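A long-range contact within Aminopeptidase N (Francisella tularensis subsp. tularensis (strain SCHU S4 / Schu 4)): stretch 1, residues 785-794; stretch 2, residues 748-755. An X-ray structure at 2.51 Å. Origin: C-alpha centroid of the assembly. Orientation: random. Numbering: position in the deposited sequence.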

# COMPACT_ATOMS: atom_id res chain seq x y z
N GLY A 785 -5.51 -15.64 11.02
CA GLY A 785 -4.42 -15.13 10.18
C GLY A 785 -3.15 -14.89 10.96
O GLY A 785 -2.05 -15.05 10.43
N GLY A 786 -3.30 -14.50 12.23
CA GLY A 786 -2.18 -14.37 13.14
C GLY A 786 -1.52 -15.69 13.49
O GLY A 786 -0.31 -15.74 13.68
N PHE A 787 -2.31 -16.76 13.58
CA PHE A 787 -1.76 -18.09 13.84
C PHE A 787 -1.09 -18.66 12.59
O PHE A 787 -0.08 -19.35 12.69
CB PHE A 787 -2.83 -19.06 14.34
CG PHE A 787 -2.29 -20.43 14.64
CD1 PHE A 787 -1.50 -20.64 15.76
CD2 PHE A 787 -2.54 -21.49 13.78
CE1 PHE A 787 -0.99 -21.90 16.04
CE2 PHE A 787 -2.02 -22.75 14.05
CZ PHE A 787 -1.25 -22.95 15.18
N GLY A 788 -1.65 -18.36 11.42
CA GLY A 788 -1.04 -18.76 10.15
C GLY A 788 0.30 -18.09 9.89
O GLY A 788 1.12 -18.62 9.13
N ALA A 789 0.53 -16.93 10.51
CA ALA A 789 1.81 -16.21 10.41
C ALA A 789 2.80 -16.56 11.53
O ALA A 789 3.94 -16.12 11.50
CB ALA A 789 1.56 -14.70 10.40
N ASN A 790 2.35 -17.35 12.51
CA ASN A 790 3.21 -17.90 13.56
C ASN A 790 3.95 -19.11 12.99
O ASN A 790 3.43 -20.23 13.02
CB ASN A 790 2.37 -18.29 14.78
CG ASN A 790 3.19 -18.88 15.92
OD1 ASN A 790 4.29 -19.40 15.72
ND2 ASN A 790 2.66 -18.80 17.13
N PHE A 791 5.16 -18.88 12.49
CA PHE A 791 5.88 -19.86 11.66
C PHE A 791 6.07 -21.23 12.31
O PHE A 791 5.57 -22.23 11.79
CB PHE A 791 7.23 -19.28 11.24
CG PHE A 791 7.88 -20.02 10.10
CD1 PHE A 791 7.43 -19.84 8.80
CD2 PHE A 791 8.94 -20.89 10.33
CE1 PHE A 791 8.02 -20.51 7.74
CE2 PHE A 791 9.54 -21.56 9.28
CZ PHE A 791 9.08 -21.38 7.98
N LEU A 792 6.79 -21.29 13.43
CA LEU A 792 7.10 -22.57 14.09
C LEU A 792 5.86 -23.41 14.43
O LEU A 792 5.84 -24.62 14.19
CB LEU A 792 7.92 -22.31 15.36
CG LEU A 792 8.19 -23.49 16.30
CD1 LEU A 792 8.79 -24.69 15.57
CD2 LEU A 792 9.10 -23.05 17.44
N GLN A 793 4.84 -22.75 14.97
CA GLN A 793 3.67 -23.44 15.54
C GLN A 793 2.62 -23.85 14.51
O GLN A 793 2.00 -24.91 14.63
CB GLN A 793 3.04 -22.57 16.63
CG GLN A 793 3.96 -22.28 17.81
CD GLN A 793 4.43 -23.55 18.50
OE1 GLN A 793 3.66 -24.50 18.67
NE2 GLN A 793 5.69 -23.57 18.90
N TYR A 794 2.40 -23.01 13.50
CA TYR A 794 1.51 -23.35 12.40
C TYR A 794 2.10 -24.47 11.55
O TYR A 794 1.37 -25.36 11.11
CB TYR A 794 1.21 -22.12 11.53
CG TYR A 794 0.46 -22.46 10.26
CD1 TYR A 794 -0.87 -22.87 10.32
CD2 TYR A 794 1.07 -22.39 9.01
CE1 TYR A 794 -1.57 -23.19 9.17
CE2 TYR A 794 0.38 -22.70 7.86
CZ TYR A 794 -0.94 -23.11 7.94
OH TYR A 794 -1.64 -23.44 6.80
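Stretch 2, residues 748-755: LLSQAQIS

Stretch 2 enters as the last turn or so of a helix that begins earlier in the chain and runs to Ala-752, then leaves the helical path as an irregular segment through Gln-753, Ile-754 and Ser-755, with Ile-754 nearly extended at phi/psi -56/130. Stretch 1 is built in a related way: a helical segment that begins earlier in the chain, a turn, and a second helix starting at Phe-791. The two run in the same general sense, since the nearest CA pairs climb together: Gly-786 with Leu-749, Phe-787 with Ala-752, Asn-790 with Gln-753 and Gln-793 with Ser-755. The backbones are closest in the middle, where the CA atoms of Phe-787 and Ala-752 are 4.8 Å apart.

Gly-785 makes no contact with stretch 2, and the interface opens at Gly-786. This glycine is buried, and its CA lies 3.5 Å from CD1 of Leu-749, while its carbonyl carbon C is 3.8 Å from CB of Ala-752. A CB modelled at ideal geometry on Gly-786 would point toward stretch 2 and fall 2.6 Å from Leu-749 CD1, a clash, and a tight 3.3 Å from Ala-752 CB. The absence of a side chain therefore lets the helices approach so closely. Leu-749 starts sideways from its CA, but with chi1 t and chi2 p its end comes nearer and reaches the glycine. Gln-753 also starts sideways, but is long enough to bring its amide to the Gly-786 carbonyl: Gln-753 NE2 donates a weak hydrogen bond to Gly-786 O, short at 2.7 Å but bent to 125°.

Phe-787 directs its CA-to-CB bond away from stretch 2; its N comes 3.7 Å from Ala-752 CB, and its CD1, at the ring edge, 3.9 Å from Ala-752 O. Phe-787 CB and Ala-752 CB are 4.4 Å apart in an apolar contact. Alanine suits this crowded place because its lone methyl group, directed toward stretch 1, fills the space beside Gly-786 and Phe-787.

Gly-788 takes no part. Ala-789, exposed, adds a small contact, its CB 3.7 Å from Gln-753 NE2.

Asn-790 makes two of the three hydrogen bonds between the stretches. Buried and directed toward stretch 2, it gives its ND2 to two carbonyls where the partner helix gives way to loop: to Ala-752 O at 2.9 Å, almost linear at 174°, and to Ile-754 O at 2.8 Å and 149°. An amide suits this position because its NH2 group carries two hydrogens, while its oxygen remains free to accept. That oxygen caps the following helix, Asn-790 OD1 receiving a weak bond from Gln-793 N at 3.5 Å.

Beyond it the contact thins. Phe-791 and Tyr-794 are out of reach, and Leu-792 points toward stretch 2 without touching it. Gln-793, directed toward stretch 2, puts CG 3.8 Å from Ile-754 O and NE2 4.4 Å from Ser-755 C. Both partners offer backbone here: the end of the Ile-754 side chain leads away, and Ser-755 directs its CB away.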

# COMPACT_ATOMS: atom_id res chain seq x y z
N LEU A 748 -5.52 -10.73 20.73
CA LEU A 748 -5.67 -12.02 20.05
C LEU A 748 -4.43 -12.33 19.22
O LEU A 748 -3.85 -13.42 19.33
CB LEU A 748 -6.90 -12.02 19.14
CG LEU A 748 -8.27 -11.87 19.81
CD1 LEU A 748 -9.33 -11.50 18.79
CD2 LEU A 748 -8.65 -13.14 20.55
N LEU A 749 -4.02 -11.37 18.40
CA LEU A 749 -2.86 -11.53 17.53
C LEU A 749 -1.61 -11.88 18.32
O LEU A 749 -0.86 -12.76 17.93
CB LEU A 749 -2.61 -10.26 16.71
CG LEU A 749 -1.40 -10.22 15.77
CD1 LEU A 749 -1.36 -11.43 14.85
CD2 LEU A 749 -1.42 -8.94 14.95
N SER A 750 -1.41 -11.19 19.44
CA SER A 750 -0.24 -11.43 20.30
C SER A 750 -0.22 -12.85 20.83
O SER A 750 0.83 -13.51 20.82
CB SER A 750 -0.21 -10.45 21.47
OG SER A 750 0.03 -9.13 21.02
N GLN A 751 -1.37 -13.33 21.30
CA GLN A 751 -1.50 -14.70 21.77
C GLN A 751 -1.28 -15.70 20.64
O GLN A 751 -0.55 -16.69 20.80
CB GLN A 751 -2.87 -14.92 22.41
CG GLN A 751 -3.00 -14.32 23.80
CD GLN A 751 -4.44 -14.26 24.27
OE1 GLN A 751 -4.83 -14.98 25.19
NE2 GLN A 751 -5.24 -13.41 23.64
N ALA A 752 -1.88 -15.43 19.48
CA ALA A 752 -1.70 -16.25 18.28
C ALA A 752 -0.23 -16.41 17.89
O ALA A 752 0.16 -17.44 17.34
CB ALA A 752 -2.48 -15.66 17.12
N GLN A 753 0.57 -15.39 18.17
CA GLN A 753 1.98 -15.36 17.80
C GLN A 753 2.93 -15.94 18.86
O GLN A 753 4.14 -15.91 18.68
CB GLN A 753 2.39 -13.91 17.49
CG GLN A 753 1.59 -13.25 16.37
CD GLN A 753 2.26 -13.34 15.01
OE1 GLN A 753 3.44 -13.02 14.86
NE2 GLN A 753 1.49 -13.74 14.01
N ILE A 754 2.38 -16.46 19.97
CA ILE A 754 3.21 -17.06 21.03
C ILE A 754 4.11 -18.15 20.46
O ILE A 754 3.64 -19.04 19.76
CB ILE A 754 2.35 -17.67 22.16
CG1 ILE A 754 1.69 -16.56 22.99
CG2 ILE A 754 3.19 -18.55 23.07
CD1 ILE A 754 0.51 -17.04 23.82
N SER A 755 5.40 -18.07 20.78
CA SER A 755 6.37 -19.10 20.40
C SER A 755 6.47 -20.13 21.51
O SER A 755 7.39 -20.08 22.33
CB SER A 755 7.74 -18.49 20.13
OG SER A 755 7.71 -17.69 18.96